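Local coordinates for malonyl CoA-acyl carrier protein transacylase (Mycobacterium tuberculosis, PDB 2QC3) that catalyses transfer of the malonyl group from malonyl-CoA to the holo acyl carrier protein, supplying malonyl-ACP for fatty acid biosynthesis, at residues A4-G9 / T264-F269; D85-G90 / T221-R226; G131-L136 / T170-L175. All coordinates share one frame; numbering follows the deposited sequence.

In the fold
Near the N terminus A4-G9 lies on strand 2-7; the chain then passes through D85-G90 and G131-L136. T170-L175 closes contact 3, T221-R226 closes contact 2, and T264-F269 closes contact 1. The three loops are therefore nested, not crossed: 33 residues inside contact 3, 130 inside contact 2 and 254 inside contact 1. Contacts 1 and 2 belong to one parallel sheet, since strands 2-7 and 86-90 are neighbours in it; their centres are 10 Å apart, with A7 N 2.9 Å from A89 O in a probable hydrogen bond. Contact 3 ties strand to helix in the separate mixed-sheet part, about 28 Å from contact 1 and 29 Å from contact 2, centre to centre.

Contact 1: residues A4-G9 / T264-F269; sequences ALLAPG and TAIVEF
Four backbone hydrogen bonds join the two strands in parallel register, A4 with I266, L5 with V267 and L6 with E268. A4 N donates to A265 O (2.7 Å), V267 N to A4 O, L6 N to V267 O, and F269 N to L6 O (2.9 Å); each approaches nearly along the C=O axis. L5 CA also points a C-H at V267 O, 3.4 Å away. The strand axes run 23° apart, within the central parallel sheet of this acyltransferase, where strand 2-7 sits between 86-90 and 263-268.

Apolar contacts divide between two faces. On the one bearing A4, L6 and I266, I266 CD1 presses on A4 CB at a tight 3.3 Å, while its other branch, CG2, meets L6 CD1 obliquely at 3.7 Å. On the other, L5 and V267 lie side by side, L5 CD2 against V267 CB. The F269 ring brings CE1 to L5 CB (3.7 Å) and turns its edge to L6 O, with helix 57-77 packed against it.

Among polar side chains, E268 is extended, CG anti to the backbone N (chi1 166°). OE2 passes P8 CB at 4.0 Å, but the carboxylate is held by S276 OG and G273 N.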
# COMPACT_ATOMS: atom_id res chain seq x y z
N ALA A 4 1.70 -13.82 -8.09
CA ALA A 4 1.07 -12.65 -7.47
C ALA A 4 2.13 -11.66 -7.03
O ALA A 4 3.03 -12.01 -6.26
CB ALA A 4 0.22 -13.08 -6.28
N LEU A 5 2.03 -10.43 -7.51
CA LEU A 5 2.98 -9.39 -7.14
C LEU A 5 2.24 -8.44 -6.20
O LEU A 5 1.28 -7.78 -6.60
CB LEU A 5 3.48 -8.65 -8.39
CG LEU A 5 4.10 -9.49 -9.51
CD1 LEU A 5 4.66 -8.56 -10.58
CD2 LEU A 5 5.20 -10.39 -8.96
N LEU A 6 2.68 -8.39 -4.94
CA LEU A 6 2.02 -7.55 -3.94
C LEU A 6 2.88 -6.37 -3.50
O LEU A 6 4.04 -6.55 -3.12
CB LEU A 6 1.65 -8.38 -2.71
CG LEU A 6 1.02 -9.76 -2.98
CD1 LEU A 6 0.65 -10.42 -1.65
CD2 LEU A 6 -0.21 -9.61 -3.86
N ALA A 7 2.29 -5.18 -3.53
CA ALA A 7 2.99 -3.96 -3.13
C ALA A 7 2.49 -3.50 -1.77
O ALA A 7 1.31 -3.22 -1.58
CB ALA A 7 2.77 -2.86 -4.18
N PRO A 8 3.41 -3.39 -0.79
CA PRO A 8 3.08 -2.97 0.58
C PRO A 8 2.67 -1.51 0.74
O PRO A 8 2.98 -0.66 -0.10
CB PRO A 8 4.36 -3.29 1.35
CG PRO A 8 5.43 -3.01 0.32
CD PRO A 8 4.85 -3.68 -0.92
N GLY A 9 1.96 -1.24 1.84
CA GLY A 9 1.52 0.11 2.15
C GLY A 9 2.25 0.63 3.38
O GLY A 9 3.25 0.04 3.80
N THR A 264 0.24 -19.34 -8.42
CA THR A 264 1.14 -20.42 -8.07
C THR A 264 2.33 -19.96 -7.24
O THR A 264 3.14 -20.77 -6.79
CB THR A 264 1.66 -21.13 -9.33
OG1 THR A 264 2.51 -20.24 -10.07
CG2 THR A 264 0.48 -21.54 -10.20
N ALA A 265 2.44 -18.65 -7.03
CA ALA A 265 3.53 -18.11 -6.24
C ALA A 265 3.21 -16.68 -5.83
O ALA A 265 2.54 -15.94 -6.56
CB ALA A 265 4.82 -18.15 -7.04
N ILE A 266 3.69 -16.28 -4.66
CA ILE A 266 3.45 -14.94 -4.16
C ILE A 266 4.76 -14.18 -3.97
O ILE A 266 5.68 -14.68 -3.33
CB ILE A 266 2.75 -14.95 -2.78
CG1 ILE A 266 1.45 -15.75 -2.85
CG2 ILE A 266 2.51 -13.51 -2.32
CD1 ILE A 266 0.45 -15.22 -3.83
N VAL A 267 4.83 -12.98 -4.52
CA VAL A 267 6.02 -12.17 -4.36
C VAL A 267 5.60 -10.83 -3.76
O VAL A 267 4.75 -10.13 -4.32
CB VAL A 267 6.72 -11.90 -5.72
CG1 VAL A 267 7.98 -11.07 -5.50
CG2 VAL A 267 7.05 -13.22 -6.41
N GLU A 268 6.16 -10.51 -2.60
CA GLU A 268 5.86 -9.25 -1.96
C GLU A 268 7.08 -8.38 -2.12
O GLU A 268 8.20 -8.79 -1.81
CB GLU A 268 5.53 -9.44 -0.47
CG GLU A 268 5.52 -8.13 0.34
CD GLU A 268 4.84 -8.25 1.69
OE1 GLU A 268 4.84 -9.34 2.29
OE2 GLU A 268 4.30 -7.23 2.17
N PHE A 269 6.85 -7.18 -2.64
CA PHE A 269 7.93 -6.23 -2.86
C PHE A 269 8.28 -5.47 -1.59
O PHE A 269 7.49 -5.43 -0.64
CB PHE A 269 7.52 -5.24 -3.95
CG PHE A 269 7.53 -5.82 -5.33
CD1 PHE A 269 6.59 -6.78 -5.70
CD2 PHE A 269 8.48 -5.42 -6.26
CE1 PHE A 269 6.61 -7.33 -6.97
CE2 PHE A 269 8.50 -5.97 -7.54
CZ PHE A 269 7.56 -6.92 -7.89

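Contact 2: residues D85-G90 / T221-R226; sequences DVIVAG and TLLSNR
The two segments run parallel, 17° apart end to end, and are joined directly by two nearly straight backbone bonds, V88 N to T221 O (2.7 Å) and L223 N to V88 O (3.0 Å), with V88 paired to L222. Before and after this pair, water takes over. One water bridges V86 O and T221 N, which do not bond directly, by donating to the carbonyl and accepting from the amide. A second water accepts from G90 N and donates to L223 O, at the end where the chains diverge until the CA atoms of G90 and N225 are 7.5 Å apart.

On one face, I87 CG1 stands anti to its backbone N, and CD1 reaches past T221 to meet L223 CG at 3.3 Å, tighter than usual; these two side chains cross at about a right angle. I87 CG1 also lies 3.7 Å from T221 CG2. Helix 251-260 covers this group through L258. On the opposite face L222 CD1 comes obliquely to V88 CB (4.0 Å), with helix 94-101 beyond.

Topologically, strand 221-222 is the edge of the central parallel sheet within this chain, and strand 86-90 leads into a turn that fits the nucleophile elbow, whose S92 is the probable active-site serine. N225 grips that turn with both ends of its amide. ND2 donates to G90 O (2.8 Å) in a bent bond, 138° at the hydrogen, with the acceptor 24° out of the amide plane, while OD1 accepts from S92 N. One bond given and one accepted should limit rotation of the amide, consistent with N225 being a second-shell residue that helps place the backbone of the probable nucleophile. Its own backbone N donates to E95 OE1, and its side chain is about 5 Å from that of H195, the other probable active-site residue.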
# COMPACT_ATOMS: atom_id res chain seq x y z
N ASP A 85 2.97 -14.94 -16.56
CA ASP A 85 1.76 -14.20 -16.25
C ASP A 85 1.70 -13.81 -14.78
O ASP A 85 2.03 -14.59 -13.89
CB ASP A 85 0.51 -15.00 -16.61
CG ASP A 85 0.17 -14.90 -18.08
OD1 ASP A 85 0.57 -15.79 -18.85
OD2 ASP A 85 -0.50 -13.91 -18.45
N VAL A 86 1.26 -12.58 -14.54
CA VAL A 86 1.17 -12.08 -13.19
C VAL A 86 -0.17 -11.42 -12.89
O VAL A 86 -0.94 -11.09 -13.79
CB VAL A 86 2.28 -11.05 -12.91
CG1 VAL A 86 3.65 -11.66 -13.19
CG2 VAL A 86 2.06 -9.80 -13.77
N ILE A 87 -0.46 -11.26 -11.61
CA ILE A 87 -1.67 -10.60 -11.15
C ILE A 87 -1.07 -9.62 -10.14
O ILE A 87 -0.29 -10.02 -9.28
CB ILE A 87 -2.65 -11.60 -10.50
CG1 ILE A 87 -4.05 -11.00 -10.42
CG2 ILE A 87 -2.15 -12.03 -9.13
CD1 ILE A 87 -4.13 -9.70 -9.68
N VAL A 88 -1.40 -8.34 -10.27
CA VAL A 88 -0.84 -7.32 -9.38
C VAL A 88 -1.85 -6.75 -8.39
O VAL A 88 -3.02 -6.59 -8.70
CB VAL A 88 -0.26 -6.14 -10.21
CG1 VAL A 88 0.61 -5.25 -9.33
CG2 VAL A 88 0.52 -6.66 -11.39
N ALA A 89 -1.37 -6.45 -7.18
CA ALA A 89 -2.21 -5.88 -6.14
C ALA A 89 -1.36 -5.14 -5.11
O ALA A 89 -0.26 -5.59 -4.78
CB ALA A 89 -3.03 -6.97 -5.46
N GLY A 90 -1.87 -4.02 -4.62
CA GLY A 90 -1.15 -3.27 -3.62
C GLY A 90 -2.08 -2.89 -2.48
O GLY A 90 -3.28 -2.82 -2.63
N THR A 221 -3.28 -8.09 -14.99
CA THR A 221 -4.48 -8.07 -14.16
C THR A 221 -4.13 -7.24 -12.93
O THR A 221 -3.25 -7.59 -12.14
CB THR A 221 -4.87 -9.49 -13.71
OG1 THR A 221 -4.99 -10.33 -14.86
CG2 THR A 221 -6.19 -9.46 -12.96
N LEU A 222 -4.82 -6.11 -12.77
CA LEU A 222 -4.58 -5.21 -11.66
C LEU A 222 -5.82 -5.13 -10.77
O LEU A 222 -6.88 -4.69 -11.21
CB LEU A 222 -4.24 -3.81 -12.20
CG LEU A 222 -3.94 -2.66 -11.23
CD1 LEU A 222 -2.66 -2.93 -10.42
CD2 LEU A 222 -3.77 -1.39 -12.03
N LEU A 223 -5.67 -5.57 -9.52
CA LEU A 223 -6.77 -5.54 -8.56
C LEU A 223 -6.83 -4.21 -7.83
O LEU A 223 -5.84 -3.47 -7.79
CB LEU A 223 -6.61 -6.67 -7.54
CG LEU A 223 -6.54 -8.08 -8.13
CD1 LEU A 223 -6.51 -9.10 -7.00
CD2 LEU A 223 -7.75 -8.30 -9.03
N SER A 224 -7.99 -3.91 -7.26
CA SER A 224 -8.19 -2.67 -6.52
C SER A 224 -8.68 -2.93 -5.10
O SER A 224 -9.47 -3.84 -4.87
CB SER A 224 -9.22 -1.78 -7.25
OG SER A 224 -9.51 -0.62 -6.49
N ASN A 225 -8.19 -2.12 -4.16
CA ASN A 225 -8.57 -2.22 -2.75
C ASN A 225 -10.05 -1.90 -2.57
O ASN A 225 -10.64 -2.19 -1.54
CB ASN A 225 -7.75 -1.22 -1.92
CG ASN A 225 -6.31 -1.64 -1.72
OD1 ASN A 225 -5.49 -0.85 -1.25
ND2 ASN A 225 -5.99 -2.89 -2.07
N ARG A 226 -10.63 -1.26 -3.58
CA ARG A 226 -12.04 -0.90 -3.54
C ARG A 226 -12.93 -2.11 -3.27
O ARG A 226 -13.77 -2.11 -2.36
CB ARG A 226 -12.46 -0.27 -4.87
CG ARG A 226 -13.92 0.12 -4.93
CD ARG A 226 -14.29 0.63 -6.31
NE ARG A 226 -15.60 1.26 -6.29
CZ ARG A 226 -16.28 1.63 -7.38
NH1 ARG A 226 -15.77 1.43 -8.59
NH2 ARG A 226 -17.47 2.21 -7.26
O HOH W 1 -2.16 -10.76 -16.23
O HOH W 2 -4.04 -2.75 -5.78

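Contact 3: residues G131-L136 / T170-L175; sequences GMSAVL and TALEKL
No aromatic ring takes part, and the flat group of the contact is the peptide unit joining G131 to M132. L172 CD1 sits above one face of it, 3.6 Å from M132 N; the G131 residue has no side chain between this peptide and the helix. In the sheet itself, G131 pairs through its backbone with G167 and M132 with L188, just past the ends of the strands that flank 130-136.

L172 carries most of the buried area on the helix side. Chi1 of -70° puts its CG beside the backbone N, anti to the carbonyl carbon, and from there the fork, set by chi2 165°, places CD1 over the peptide and CD2 against S133, 3.7 Å from OG and 3.9 Å from CB. One turn further on, L175 has CG anti to the backbone N and extends CD2 to meet V135 CG2 tip to tip at 3.9 Å.

Strand and helix run nearly parallel, 22° apart with axes 8.7 Å from each other. Helix 169-177 lies in the crossover from strand 162-166 to strand 184-187, passing over 130-136. The strand order 184-187, 130-136, 162-166, 153-159 and the helices 140-149 and 169-177 between them give the ferredoxin-like topology of the smaller part of FabD enzymes. V135 and L175 both also touch helix 140-149, at V143 and L147.

No direct hydrogen bond spans the interface. Instead a water lies 2.7 Å from S133 OG, to which it is hydrogen-bonded, and donates to L172 O at 2.8 Å, linking the buried hydroxyl to a helix carbonyl. Alternation along the strand turns M132 to the opposite face, where its side chain is about 5 Å from that of H195, a probable active-site residue.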
# COMPACT_ATOMS: atom_id res chain seq x y z
N GLY A 131 -7.40 9.00 13.89
CA GLY A 131 -6.35 8.01 13.97
C GLY A 131 -6.84 6.67 13.46
O GLY A 131 -7.92 6.58 12.87
N MET A 132 -6.04 5.63 13.67
CA MET A 132 -6.39 4.28 13.26
C MET A 132 -5.92 3.34 14.36
O MET A 132 -4.92 3.60 15.02
CB MET A 132 -5.68 3.91 11.95
CG MET A 132 -6.02 4.81 10.77
SD MET A 132 -5.12 4.34 9.31
CE MET A 132 -6.32 3.25 8.51
N SER A 133 -6.66 2.26 14.55
CA SER A 133 -6.31 1.28 15.56
C SER A 133 -6.61 -0.10 15.01
O SER A 133 -7.71 -0.35 14.49
CB SER A 133 -7.11 1.48 16.85
OG SER A 133 -6.75 2.69 17.50
N ALA A 134 -5.63 -0.98 15.10
CA ALA A 134 -5.80 -2.33 14.64
C ALA A 134 -6.68 -3.02 15.68
O ALA A 134 -6.61 -2.71 16.87
CB ALA A 134 -4.44 -3.04 14.54
N VAL A 135 -7.54 -3.91 15.22
CA VAL A 135 -8.40 -4.67 16.11
C VAL A 135 -8.22 -6.12 15.67
O VAL A 135 -8.65 -6.50 14.58
CB VAL A 135 -9.88 -4.28 15.98
CG1 VAL A 135 -10.72 -5.12 16.95
CG2 VAL A 135 -10.07 -2.79 16.27
N LEU A 136 -7.55 -6.91 16.51
CA LEU A 136 -7.30 -8.30 16.18
C LEU A 136 -8.13 -9.25 17.03
O LEU A 136 -8.26 -9.07 18.24
CB LEU A 136 -5.81 -8.61 16.33
CG LEU A 136 -4.87 -7.80 15.45
CD1 LEU A 136 -3.45 -8.37 15.55
CD2 LEU A 136 -5.35 -7.86 14.00
N THR A 170 -11.16 10.35 19.62
CA THR A 170 -12.17 10.27 20.65
C THR A 170 -12.92 8.94 20.60
O THR A 170 -13.14 8.30 21.63
CB THR A 170 -13.13 11.48 20.52
OG1 THR A 170 -12.57 12.60 21.22
CG2 THR A 170 -14.46 11.18 21.10
N ALA A 171 -13.32 8.53 19.40
CA ALA A 171 -14.04 7.28 19.26
C ALA A 171 -13.08 6.10 19.40
O ALA A 171 -13.44 5.05 19.92
CB ALA A 171 -14.76 7.24 17.92
N LEU A 172 -11.85 6.27 18.93
CA LEU A 172 -10.86 5.19 19.03
C LEU A 172 -10.54 4.89 20.49
O LEU A 172 -10.24 3.75 20.84
CB LEU A 172 -9.59 5.56 18.27
CG LEU A 172 -9.78 5.57 16.75
CD1 LEU A 172 -8.62 6.28 16.08
CD2 LEU A 172 -9.91 4.13 16.26
N GLU A 173 -10.59 5.92 21.33
CA GLU A 173 -10.31 5.76 22.75
C GLU A 173 -11.43 5.00 23.44
O GLU A 173 -11.18 4.15 24.30
CB GLU A 173 -10.14 7.13 23.41
CG GLU A 173 -8.87 7.84 23.01
CD GLU A 173 -8.70 9.17 23.71
OE1 GLU A 173 -8.67 9.20 24.96
OE2 GLU A 173 -8.60 10.20 23.01
N LYS A 174 -12.67 5.30 23.08
CA LYS A 174 -13.78 4.59 23.69
C LYS A 174 -13.72 3.12 23.27
O LYS A 174 -14.19 2.24 23.99
CB LYS A 174 -15.12 5.20 23.27
CG LYS A 174 -15.35 6.63 23.76
CD LYS A 174 -16.73 7.13 23.34
CE LYS A 174 -17.09 8.40 24.08
NZ LYS A 174 -18.48 8.83 23.76
N LEU A 175 -13.13 2.85 22.11
CA LEU A 175 -12.99 1.49 21.60
C LEU A 175 -12.00 0.72 22.46
O LEU A 175 -12.27 -0.41 22.89
CB LEU A 175 -12.51 1.48 20.14
CG LEU A 175 -12.19 0.10 19.54
CD1 LEU A 175 -13.44 -0.77 19.51
CD2 LEU A 175 -11.63 0.26 18.13
O HOH W 3 -7.82 2.71 19.96